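Local coordinates for pilotin OutS (Dickeya dadantii, PDB 3UTK), which acts as the pilotin of the type II secretion system, interacting with the secretin OutD in the export of pectate lyases and cellulases across the outer membrane, at residues I44-S49 against K83-G88; L50-K55 against Q102-D107; S64-D69 against D127-V132; G70-T75 against T123-A128. All coordinates share one frame; numbering follows the deposited sequence.

Interaction 1. Residues I44-S49 against K83-G88; sequences ISQLAS and KGWDTG
Trp-85 reaches out of an irregular loop and lays the far end of its indole against Gln-46 and Leu-47, consecutive residues of a helix. The side chain leaves the backbone with CB directed at that helix, and CG lies anti to the carbonyl carbon (chi1 -69°). CB and CG act as spacers: a long indole suits a loop that must reach a helix, and residues 44-49 are met farther out, on the six-membered ring. Over one face of the ring runs the aliphatic part of Lys-83, whose CD stands 3.7 Å from CZ2 of Trp-85. CZ3 comes next and meets CD2 of Leu-47 at 4.2 Å, a loose apolar touch in which the leucine and the indole run past one another, pointing opposite ways. At the tip, CH2 of Trp-85 faces OE1 of Gln-46 across 3.6 Å. This oxygen lies at the ring edge near its plane, where aromatic C-H groups are slightly positive; the approach is probably mildly favourable, though no hydrogen bond. The extended Gln-46 chain crosses the indole at about a right angle, with the amide and ring planes 58° apart. Gly-84 ends the preceding helix in a Schellman motif, whose positive phi calls for glycine. OD1 of Asp-86 accepts from N of Gly-88 at 3.0 Å in an Asx turn. In the fold, Leu-47 also touches Ala-80 of helix 69-82, and Tyr-90 packs on both Leu-47 and Trp-85, so the loop closes over the junction of helices 40-60 and 69-82.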
loop_
_atom_site.group_PDB
_atom_site.type_symbol
_atom_site.label_atom_id
_atom_site.label_comp_id
_atom_site.label_asym_id
_atom_site.label_seq_id
_atom_site.Cartn_x
_atom_site.Cartn_y
_atom_site.Cartn_z
ATOM N N ILE A 44 -10.577 -4.832 0.869
ATOM C CA ILE A 44 -9.323 -5.544 0.634
ATOM C C ILE A 44 -8.543 -4.950 -0.535
ATOM O O ILE A 44 -7.326 -4.767 -0.456
ATOM C CB ILE A 44 -9.568 -7.034 0.366
ATOM C CG1 ILE A 44 -10.394 -7.645 1.501
ATOM C CG2 ILE A 44 -8.245 -7.764 0.195
ATOM C CD1 ILE A 44 -10.803 -9.079 1.256
ATOM N N SER A 45 -9.252 -4.654 -1.617
ATOM C CA SER A 45 -8.648 -4.030 -2.790
ATOM C C SER A 45 -8.027 -2.681 -2.454
ATOM O O SER A 45 -6.984 -2.308 -3.004
ATOM C CB SER A 45 -9.699 -3.840 -3.877
ATOM O OG SER A 45 -10.034 -5.081 -4.464
ATOM N N GLN A 46 -8.680 -1.944 -1.562
ATOM C CA GLN A 46 -8.199 -0.623 -1.183
ATOM C C GLN A 46 -6.900 -0.714 -0.392
ATOM O O GLN A 46 -5.967 0.045 -0.638
ATOM C CB GLN A 46 -9.268 0.149 -0.396
ATOM C CG GLN A 46 -10.446 0.596 -1.259
ATOM C CD GLN A 46 -11.380 1.571 -0.562
ATOM O OE1 GLN A 46 -11.162 1.960 0.587
ATOM N NE2 GLN A 46 -12.433 1.973 -1.266
ATOM N N LEU A 47 -6.844 -1.643 0.560
ATOM C CA LEU A 47 -5.641 -1.825 1.368
ATOM C C LEU A 47 -4.473 -2.305 0.518
ATOM O O LEU A 47 -3.344 -1.841 0.692
ATOM C CB LEU A 47 -5.895 -2.811 2.507
ATOM C CG LEU A 47 -7.000 -2.392 3.473
ATOM C CD1 LEU A 47 -7.210 -3.465 4.538
ATOM C CD2 LEU A 47 -6.670 -1.054 4.106
ATOM N N ALA A 48 -4.754 -3.228 -0.402
ATOM C CA ALA A 48 -3.721 -3.803 -1.253
ATOM C C ALA A 48 -3.115 -2.730 -2.140
ATOM O O ALA A 48 -1.913 -2.738 -2.408
ATOM C CB ALA A 48 -4.285 -4.955 -2.102
ATOM N N SER A 49 -3.955 -1.806 -2.586
ATOM C CA SER A 49 -3.495 -0.680 -3.388
ATOM C C SER A 49 -2.517 0.216 -2.616
ATOM O O SER A 49 -1.527 0.696 -3.172
ATOM C CB SER A 49 -4.692 0.132 -3.892
ATOM O OG SER A 49 -4.269 1.312 -4.558
ATOM N N LYS A 83 -10.725 1.979 10.992
ATOM C CA LYS A 83 -11.942 2.272 10.236
ATOM C C LYS A 83 -13.125 1.417 10.688
ATOM O O LYS A 83 -14.249 1.611 10.224
ATOM C CB LYS A 83 -11.712 2.080 8.734
ATOM C CG LYS A 83 -10.640 2.978 8.155
ATOM C CD LYS A 83 -10.570 2.821 6.649
ATOM C CE LYS A 83 -11.705 3.563 5.966
ATOM N NZ LYS A 83 -11.529 5.038 6.056
ATOM N N GLY A 84 -12.867 0.476 11.593
ATOM C CA GLY A 84 -13.901 -0.422 12.080
ATOM C C GLY A 84 -14.171 -1.610 11.170
ATOM O O GLY A 84 -15.187 -2.286 11.298
ATOM N N TRP A 85 -13.250 -1.880 10.254
ATOM C CA TRP A 85 -13.437 -2.967 9.300
ATOM C C TRP A 85 -13.107 -4.331 9.901
ATOM O O TRP A 85 -12.338 -4.430 10.859
ATOM C CB TRP A 85 -12.584 -2.724 8.056
ATOM C CG TRP A 85 -13.045 -1.560 7.225
ATOM C CD1 TRP A 85 -14.186 -0.828 7.393
ATOM C CD2 TRP A 85 -12.374 -1.001 6.090
ATOM N NE1 TRP A 85 -14.267 0.151 6.431
ATOM C CE2 TRP A 85 -13.164 0.068 5.618
ATOM C CE3 TRP A 85 -11.180 -1.298 5.424
ATOM C CZ2 TRP A 85 -12.804 0.836 4.512
ATOM C CZ3 TRP A 85 -10.821 -0.534 4.327
ATOM C CH2 TRP A 85 -11.631 0.521 3.882
ATOM N N ASP A 86 -13.696 -5.379 9.331
ATOM C CA ASP A 86 -13.437 -6.748 9.769
ATOM C C ASP A 86 -12.162 -7.301 9.134
ATOM O O ASP A 86 -12.141 -7.638 7.949
ATOM C CB ASP A 86 -14.631 -7.651 9.444
ATOM C CG ASP A 86 -14.454 -9.060 9.970
ATOM O OD1 ASP A 86 -13.500 -9.287 10.744
ATOM O OD2 ASP A 86 -15.275 -9.940 9.623
ATOM N N THR A 87 -11.104 -7.397 9.932
ATOM C CA THR A 87 -9.801 -7.819 9.437
ATOM C C THR A 87 -9.667 -9.338 9.454
ATOM O O THR A 87 -8.581 -9.889 9.258
ATOM C CB THR A 87 -8.655 -7.156 10.227
ATOM O OG1 THR A 87 -8.840 -5.735 10.225
ATOM C CG2 THR A 87 -7.310 -7.468 9.589
ATOM N N GLY A 88 -10.784 -10.012 9.694
ATOM C CA GLY A 88 -10.825 -11.456 9.601
ATOM C C GLY A 88 -10.988 -11.897 8.161
ATOM O O GLY A 88 -10.521 -12.969 7.782
#

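Interaction 2. Residues L50-K55 against Q102-D107; sequences LVAASK and QGLLKD
Leu-104 spans the gap between two helices to touch Ala-52 and Ala-53, a small buried contact between helices 40-60 and 94-106 in a fold of nested alpha-helical hairpins. The 102-107 segment lies towards the end of helix 94-106. Gln-102 offers its O to N of Lys-106, but that bond is weak. N of Lys-106 is bound at 3.1 Å by O of Gly-103, an i+3 bond beside the weak i+4 one. Leu-104 follows with its CB directed at helix 40-60. CG lies anti to the carbonyl carbon (chi1 -75°), and the CD1 branch does the touching: it stands 3.7 Å from O of Ala-52 and 4.1 Å from CB of Ala-52. The same CD1 of Leu-104 lies 4.2 Å from N of Ala-53, against the helix backbone itself. Alanine suits this place because its short side chain lets a leucine tip come down to the main chain, with the CA atoms of Ala-52 and Leu-104 8.0 Å apart. Asp-107 bonds through its N to Leu-104 O and through its OD1 to Thr-109. Three residues beyond Ala-52 on helix 40-60, Lys-55 forms salt bridges with Glu-98 and Asp-69. Ser-54, turned to other helices, returns its hydroxyl to its own backbone: OG of Ser-54 donates to Leu-50 O at 2.9 Å, from the carbonyl face opposite to that used by Ser-54 N.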
loop_
_atom_site.group_PDB
_atom_site.type_symbol
_atom_site.label_atom_id
_atom_site.label_comp_id
_atom_site.label_asym_id
_atom_site.label_seq_id
_atom_site.Cartn_x
_atom_site.Cartn_y
_atom_site.Cartn_z
ATOM N N LEU A 50 -2.796 0.440 -1.336
ATOM C CA LEU A 50 -1.932 1.266 -0.495
ATOM C C LEU A 50 -0.608 0.551 -0.252
ATOM O O LEU A 50 0.447 1.153 -0.308
ATOM C CB LEU A 50 -2.616 1.587 0.843
ATOM C CG LEU A 50 -3.744 2.622 0.819
ATOM C CD1 LEU A 50 -4.504 2.637 2.148
ATOM C CD2 LEU A 50 -3.207 4.011 0.500
ATOM N N VAL A 51 -0.674 -0.750 -0.004
ATOM C CA VAL A 51 0.537 -1.533 0.183
ATOM C C VAL A 51 1.399 -1.526 -1.089
ATOM O O VAL A 51 2.613 -1.327 -1.021
ATOM C CB VAL A 51 0.201 -2.976 0.603
ATOM C CG1 VAL A 51 1.469 -3.791 0.731
ATOM C CG2 VAL A 51 -0.564 -2.963 1.935
ATOM N N ALA A 52 0.765 -1.739 -2.239
ATOM C CA ALA A 52 1.460 -1.732 -3.527
ATOM C C ALA A 52 2.124 -0.392 -3.825
ATOM O O ALA A 52 3.264 -0.346 -4.288
ATOM C CB ALA A 52 0.501 -2.087 -4.649
ATOM N N ALA A 53 1.401 0.695 -3.582
ATOM C CA ALA A 53 1.942 2.037 -3.806
ATOM C C ALA A 53 3.131 2.306 -2.876
ATOM O O ALA A 53 4.124 2.906 -3.275
ATOM C CB ALA A 53 0.858 3.092 -3.610
ATOM N N SER A 54 3.010 1.868 -1.625
ATOM C CA SER A 54 4.098 2.005 -0.674
ATOM C C SER A 54 5.345 1.222 -1.084
ATOM O O SER A 54 6.442 1.740 -0.980
ATOM C CB SER A 54 3.652 1.585 0.725
ATOM O OG SER A 54 2.613 2.430 1.186
ATOM N N LYS A 55 5.189 -0.033 -1.513
ATOM C CA LYS A 55 6.346 -0.806 -1.973
ATOM C C LYS A 55 6.951 -0.147 -3.220
ATOM O O LYS A 55 8.166 -0.111 -3.386
ATOM C CB LYS A 55 5.969 -2.267 -2.255
ATOM C CG LYS A 55 7.148 -3.130 -2.705
ATOM C CD LYS A 55 6.787 -4.605 -2.834
ATOM C CE LYS A 55 8.021 -5.432 -3.177
ATOM N NZ LYS A 55 7.794 -6.890 -2.977
ATOM N N GLN A 102 3.301 -5.617 -8.971
ATOM C CA GLN A 102 3.812 -6.076 -10.257
ATOM C C GLN A 102 3.057 -5.413 -11.410
ATOM O O GLN A 102 3.640 -5.116 -12.457
ATOM C CB GLN A 102 3.735 -7.602 -10.358
ATOM C CG GLN A 102 4.660 -8.334 -9.393
ATOM C CD GLN A 102 6.131 -8.028 -9.637
ATOM O OE1 GLN A 102 6.937 -7.996 -8.705
ATOM N NE2 GLN A 102 6.485 -7.803 -10.891
ATOM N N GLY A 103 1.764 -5.174 -11.212
ATOM C CA GLY A 103 0.946 -4.502 -12.210
ATOM C C GLY A 103 1.401 -3.069 -12.455
ATOM O O GLY A 103 1.454 -2.607 -13.602
ATOM N N LEU A 104 1.727 -2.364 -11.372
ATOM C CA LEU A 104 2.235 -0.992 -11.466
ATOM C C LEU A 104 3.485 -0.929 -12.342
ATOM O O LEU A 104 3.605 -0.058 -13.213
ATOM C CB LEU A 104 2.557 -0.429 -10.068
ATOM C CG LEU A 104 1.413 0.014 -9.140
ATOM C CD1 LEU A 104 1.912 0.286 -7.718
ATOM C CD2 LEU A 104 0.707 1.242 -9.678
ATOM N N LEU A 105 4.420 -1.848 -12.107
ATOM C CA LEU A 105 5.673 -1.857 -12.863
ATOM C C LEU A 105 5.434 -1.919 -14.369
ATOM O O LEU A 105 6.209 -1.366 -15.154
ATOM C CB LEU A 105 6.567 -3.023 -12.436
ATOM C CG LEU A 105 6.909 -3.109 -10.946
ATOM C CD1 LEU A 105 7.971 -4.170 -10.702
ATOM C CD2 LEU A 105 7.364 -1.758 -10.405
ATOM N N LYS A 106 4.358 -2.586 -14.765
ATOM C CA LYS A 106 4.105 -2.848 -16.183
ATOM C C LYS A 106 3.001 -1.999 -16.817
ATOM O O LYS A 106 2.683 -2.175 -17.995
ATOM C CB LYS A 106 3.797 -4.337 -16.374
ATOM C CG LYS A 106 4.980 -5.228 -16.065
ATOM C CD LYS A 106 4.654 -6.691 -16.310
ATOM C CE LYS A 106 5.915 -7.538 -16.254
ATOM N NZ LYS A 106 6.956 -7.024 -17.196
ATOM N N ASP A 107 2.431 -1.064 -16.060
ATOM C CA ASP A 107 1.204 -0.392 -16.497
ATOM C C ASP A 107 1.405 0.767 -17.490
ATOM O O ASP A 107 0.443 1.373 -17.968
ATOM C CB ASP A 107 0.296 -0.016 -15.295
ATOM C CG ASP A 107 0.756 1.233 -14.536
ATOM O OD1 ASP A 107 1.523 2.050 -15.079
ATOM O OD2 ASP A 107 0.310 1.412 -13.371
#

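Interaction 3. Residues S64-D69 against D127-V132; sequences SDLPDD and DAMRTV
The extended backbone at Leu-66 and Pro-67 passes the last turn of the C-terminal helix with the CA atoms of Leu-66 and Met-129 8.1 Å apart. Met-129 makes the contact from its side, and its thioether does most of the touching. SD of Met-129 lies 3.6 Å from CD of Pro-67 and 3.9 Å from CG of the same ring, while CG of Met-129 sits 4.0 Å from CG of Pro-67. With chi1 at -123°, away from any staggered position, and a bend at chi3 (-103°), the sulfur comes to rest against the CG-CD side of the proline ring. More distantly, CD2 of Leu-66 comes within 4.3 Å of SD of Met-129. The unbranched, flexible chain and soft sulfur of methionine suit a site bounded by a rigid ring, and Met-129 also packs on Thr-75 and Ser-54. Two residues on, OG1 of Thr-131 donates to O of Ala-128 at 2.7 Å, fastening a hydroxyl within the final turn. On the loop side, Pro-67 O accepts from Arg-58, and Asp-69 forms a salt bridge with Arg-58, tying the loop back to helix 40-60. Pro-67 stiffens the backbone just ahead of Asp-68, which occupies the N-cap of helix 69-82 with OD1 bonded to N of Thr-71. That aspartate cap is a classic helix start, here at the turn of the hairpin between helices 40-60 and 69-82.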
loop_
_atom_site.group_PDB
_atom_site.type_symbol
_atom_site.label_atom_id
_atom_site.label_comp_id
_atom_site.label_asym_id
_atom_site.label_seq_id
_atom_site.Cartn_x
_atom_site.Cartn_y
_atom_site.Cartn_z
ATOM N N SER A 64 13.906 4.982 0.830
ATOM C CA SER A 64 14.518 4.040 1.752
ATOM C C SER A 64 14.199 4.333 3.212
ATOM O O SER A 64 14.659 3.610 4.099
ATOM C CB SER A 64 16.022 4.012 1.541
ATOM O OG SER A 64 16.575 5.288 1.797
ATOM N N ASP A 65 13.423 5.390 3.453
ATOM C CA ASP A 65 12.915 5.685 4.791
ATOM C C ASP A 65 11.708 4.812 5.121
ATOM O O ASP A 65 11.277 4.734 6.271
ATOM C CB ASP A 65 12.568 7.178 4.946
ATOM C CG ASP A 65 11.609 7.689 3.866
ATOM O OD1 ASP A 65 11.800 7.373 2.664
ATOM O OD2 ASP A 65 10.667 8.424 4.228
ATOM N N LEU A 66 11.164 4.148 4.107
ATOM C CA LEU A 66 10.013 3.275 4.313
ATOM C C LEU A 66 10.459 1.871 4.707
ATOM O O LEU A 66 11.534 1.417 4.302
ATOM C CB LEU A 66 9.125 3.244 3.053
ATOM C CG LEU A 66 8.605 4.603 2.586
ATOM C CD1 LEU A 66 7.618 4.418 1.455
ATOM C CD2 LEU A 66 7.939 5.365 3.724
ATOM N N PRO A 67 9.639 1.182 5.514
ATOM C CA PRO A 67 9.961 -0.133 6.079
ATOM C C PRO A 67 9.631 -1.289 5.143
ATOM O O PRO A 67 9.189 -1.070 4.011
ATOM C CB PRO A 67 9.060 -0.194 7.315
ATOM C CG PRO A 67 7.848 0.568 6.891
ATOM C CD PRO A 67 8.364 1.705 6.037
ATOM N N ASP A 68 9.838 -2.509 5.626
ATOM C CA ASP A 68 9.660 -3.707 4.808
ATOM C C ASP A 68 8.188 -4.017 4.536
ATOM O O ASP A 68 7.298 -3.415 5.132
ATOM C CB ASP A 68 10.363 -4.907 5.454
ATOM C CG ASP A 68 9.890 -5.168 6.867
ATOM O OD1 ASP A 68 8.672 -5.318 7.064
ATOM O OD2 ASP A 68 10.736 -5.220 7.788
ATOM N N ASP A 69 7.939 -4.957 3.629
ATOM C CA ASP A 69 6.579 -5.305 3.228
ATOM C C ASP A 69 5.711 -5.698 4.422
ATOM O O ASP A 69 4.532 -5.353 4.482
ATOM C CB ASP A 69 6.591 -6.453 2.206
ATOM C CG ASP A 69 7.295 -6.085 0.905
ATOM O OD1 ASP A 69 7.645 -4.896 0.702
ATOM O OD2 ASP A 69 7.486 -6.996 0.073
ATOM N N ASP A 127 2.520 8.519 7.031
ATOM C CA ASP A 127 2.482 9.000 8.418
ATOM C C ASP A 127 2.042 7.893 9.385
ATOM O O ASP A 127 2.595 7.743 10.484
ATOM C CB ASP A 127 1.540 10.195 8.551
ATOM C CG ASP A 127 2.178 11.502 8.111
ATOM O OD1 ASP A 127 3.373 11.502 7.746
ATOM O OD2 ASP A 127 1.481 12.539 8.148
ATOM N N ALA A 128 1.043 7.124 8.967
ATOM C CA ALA A 128 0.523 6.016 9.767
ATOM C C ALA A 128 1.597 4.958 9.990
ATOM O O ALA A 128 1.624 4.270 11.013
ATOM C CB ALA A 128 -0.688 5.402 9.082
ATOM N N MET A 129 2.484 4.830 9.018
ATOM C CA MET A 129 3.547 3.844 9.079
ATOM C C MET A 129 4.549 4.103 10.193
ATOM O O MET A 129 5.162 3.175 10.705
ATOM C CB MET A 129 4.279 3.823 7.749
ATOM C CG MET A 129 4.314 2.496 7.092
ATOM S SD MET A 129 4.975 2.756 5.447
ATOM C CE MET A 129 3.486 2.679 4.456
ATOM N N ARG A 130 4.740 5.367 10.548
ATOM C CA ARG A 130 5.645 5.702 11.640
ATOM C C ARG A 130 5.175 5.113 12.960
ATOM O O ARG A 130 5.974 4.608 13.744
ATOM C CB ARG A 130 5.774 7.209 11.777
ATOM C CG ARG A 130 6.288 7.855 10.532
ATOM C CD ARG A 130 7.299 8.912 10.874
ATOM N NE ARG A 130 7.466 9.827 9.763
ATOM C CZ ARG A 130 8.040 11.016 9.871
ATOM N NH1 ARG A 130 8.504 11.420 11.045
ATOM N NH2 ARG A 130 8.147 11.795 8.807
ATOM N N THR A 131 3.872 5.185 13.202
ATOM C CA THR A 131 3.307 4.700 14.455
ATOM C C THR A 131 3.469 3.187 14.573
ATOM O O THR A 131 3.349 2.623 15.659
ATOM C CB THR A 131 1.819 5.072 14.576
ATOM O OG1 THR A 131 1.043 4.244 13.700
ATOM C CG2 THR A 131 1.607 6.531 14.206
ATOM N N VAL A 132 3.752 2.538 13.449
ATOM C CA VAL A 132 3.922 1.090 13.418
ATOM C C VAL A 132 5.391 0.704 13.580
ATOM O O VAL A 132 5.712 -0.336 14.154
ATOM C CB VAL A 132 3.396 0.493 12.099
ATOM C CG1 VAL A 132 3.378 -1.027 12.174
ATOM C CG2 VAL A 132 2.007 1.028 11.795
#

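Interaction 4. Residues G70-T75 against T123-A128; sequences GTILKT and TPFLDA
Phe-125 takes the methyl of Thr-75 obliquely, with CG2 of Thr-75 4.2 Å from the ring centroid and 29° off the ring normal, an off-centre CH-pi contact. It marks the buried crossing of helices 69-82 and 123-131, whose short segments run at 107° with axes 10.4 Å apart: the near-perpendicular packing characteristic of this fold of nested alpha-helical hairpins. The ring reaches across because its CG stands anti to the backbone N (chi1 -168°). Its outer carbons then meet the other helix: CE1 of Phe-125 lies 3.8 Å from CG2 of Thr-75, and CZ reaches to 4.1 Å from the backbone O of Ile-72. On the neighbouring side of the ring, CE2 of Phe-125 meets CG2 of Ile-72 at 4.2 Å. A large flat side chain suits a place where the axes are this far apart, and beta-branched partners offer it methyls close to their own backbone. Threonine's polar branch is buried with its methyl, and its need is met at home: OG1 of Thr-75 donates to O of Thr-71 at 2.9 Å, sharing that carbonyl with Thr-75 N. Ile-72 and Phe-125 both pack on Ser-54 as well, which brings helix 40-60 into the same core. Where the chains come nearer, a small residue is used instead: CB of Ala-128 meets CG2 of Thr-75 at 3.9 Å.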
loop_
_atom_site.group_PDB
_atom_site.type_symbol
_atom_site.label_atom_id
_atom_site.label_comp_id
_atom_site.label_asym_id
_atom_site.label_seq_id
_atom_site.Cartn_x
_atom_site.Cartn_y
_atom_site.Cartn_z
ATOM N N GLY A 70 6.296 -6.431 5.363
ATOM C CA GLY A 70 5.571 -6.877 6.543
ATOM C C GLY A 70 5.054 -5.704 7.358
ATOM O O GLY A 70 3.916 -5.716 7.828
ATOM N N THR A 71 5.892 -4.682 7.515
ATOM C CA THR A 71 5.510 -3.493 8.270
ATOM C C THR A 71 4.464 -2.678 7.518
ATOM O O THR A 71 3.513 -2.175 8.120
ATOM C CB THR A 71 6.722 -2.594 8.583
ATOM O OG1 THR A 71 7.707 -3.348 9.300
ATOM C CG2 THR A 71 6.301 -1.391 9.421
ATOM N N ILE A 72 4.651 -2.535 6.205
ATOM C CA ILE A 72 3.658 -1.872 5.369
ATOM C C ILE A 72 2.305 -2.577 5.490
ATOM O O ILE A 72 1.270 -1.926 5.647
ATOM C CB ILE A 72 4.104 -1.817 3.891
ATOM C CG1 ILE A 72 5.372 -0.970 3.741
ATOM C CG2 ILE A 72 2.992 -1.252 3.017
ATOM C CD1 ILE A 72 5.954 -0.958 2.311
ATOM N N LEU A 73 2.317 -3.906 5.422
ATOM C CA LEU A 73 1.095 -4.687 5.577
ATOM C C LEU A 73 0.429 -4.458 6.934
ATOM O O LEU A 73 -0.793 -4.300 7.025
ATOM C CB LEU A 73 1.389 -6.178 5.417
ATOM C CG LEU A 73 0.176 -6.976 4.961
ATOM C CD1 LEU A 73 0.016 -6.772 3.458
ATOM C CD2 LEU A 73 0.328 -8.456 5.301
ATOM N N LYS A 74 1.239 -4.460 7.986
ATOM C CA LYS A 74 0.726 -4.270 9.331
ATOM C C LYS A 74 0.077 -2.896 9.440
ATOM O O LYS A 74 -0.907 -2.722 10.159
ATOM C CB LYS A 74 1.856 -4.412 10.351
ATOM C CG LYS A 74 1.411 -4.336 11.796
ATOM C CD LYS A 74 2.602 -4.273 12.730
ATOM C CE LYS A 74 3.506 -5.485 12.570
ATOM N NZ LYS A 74 4.474 -5.580 13.712
ATOM N N THR A 75 0.627 -1.921 8.717
ATOM C CA THR A 75 0.074 -0.572 8.722
ATOM C C THR A 75 -1.302 -0.540 8.063
ATOM O O THR A 75 -2.221 0.121 8.553
ATOM C CB THR A 75 0.996 0.419 8.001
ATOM O OG1 THR A 75 2.283 0.415 8.634
ATOM C CG2 THR A 75 0.414 1.819 8.062
ATOM N N THR A 123 1.132 10.827 1.705
ATOM C CA THR A 123 1.521 11.276 3.046
ATOM C C THR A 123 0.713 10.690 4.226
ATOM O O THR A 123 1.300 10.263 5.213
ATOM C CB THR A 123 1.534 12.813 3.159
ATOM O OG1 THR A 123 2.401 13.361 2.159
ATOM C CG2 THR A 123 2.031 13.232 4.530
ATOM N N PRO A 124 -0.630 10.694 4.148
ATOM C CA PRO A 124 -1.377 10.160 5.297
ATOM C C PRO A 124 -1.052 8.696 5.622
ATOM O O PRO A 124 -0.980 8.322 6.800
ATOM C CB PRO A 124 -2.842 10.314 4.864
ATOM C CG PRO A 124 -2.819 11.449 3.882
ATOM C CD PRO A 124 -1.523 11.289 3.138
ATOM N N PHE A 125 -0.850 7.873 4.600
ATOM C CA PHE A 125 -0.535 6.473 4.849
ATOM C C PHE A 125 0.904 6.323 5.345
ATOM O O PHE A 125 1.170 5.538 6.250
ATOM C CB PHE A 125 -0.784 5.619 3.606
ATOM C CG PHE A 125 -0.746 4.140 3.868
ATOM C CD1 PHE A 125 -1.700 3.539 4.667
ATOM C CD2 PHE A 125 0.253 3.353 3.317
ATOM C CE1 PHE A 125 -1.661 2.170 4.906
ATOM C CE2 PHE A 125 0.298 1.990 3.551
ATOM C CZ PHE A 125 -0.657 1.398 4.347
ATOM N N LEU A 126 1.833 7.084 4.763
ATOM C CA LEU A 126 3.217 7.029 5.226
ATOM C C LEU A 126 3.325 7.523 6.676
ATOM O O LEU A 126 4.122 7.007 7.459
ATOM C CB LEU A 126 4.156 7.819 4.307
ATOM C CG LEU A 126 4.083 7.467 2.817
ATOM C CD1 LEU A 126 5.130 8.236 2.026
ATOM C CD2 LEU A 126 4.214 5.969 2.570
ATOM N N ASP A 127 2.520 8.519 7.031
ATOM C CA ASP A 127 2.482 9.000 8.418
ATOM C C ASP A 127 2.042 7.893 9.385
ATOM O O ASP A 127 2.595 7.743 10.484
ATOM C CB ASP A 127 1.540 10.195 8.551
ATOM C CG ASP A 127 2.178 11.502 8.111
ATOM O OD1 ASP A 127 3.373 11.502 7.746
ATOM O OD2 ASP A 127 1.481 12.539 8.148
ATOM N N ALA A 128 1.043 7.124 8.967
ATOM C CA ALA A 128 0.523 6.016 9.767
ATOM C C ALA A 128 1.597 4.958 9.990
ATOM O O ALA A 128 1.624 4.270 11.013
ATOM C CB ALA A 128 -0.688 5.402 9.082
#

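Helix 40-60 runs through the middle of this all-helical domain. Its first half serves interaction 1 and its second half interaction 2, with centres about 17 Å apart on opposite sides of the chain's centre. Interactions 3 and 4 lie close together, centres about 5 Å apart, and share Asp-127 and Ala-128 of helix 123-131. Interaction 2 touches both, through Ser-54 and Lys-55. Interaction 1 touches neither of that pair. Along the chain the contacts cross rather than nest, except that interactions 3 and 4 end on the same stretch, so late helices fold back onto the first hairpin, and helices far apart in sequence come together in one compact all-helical fold.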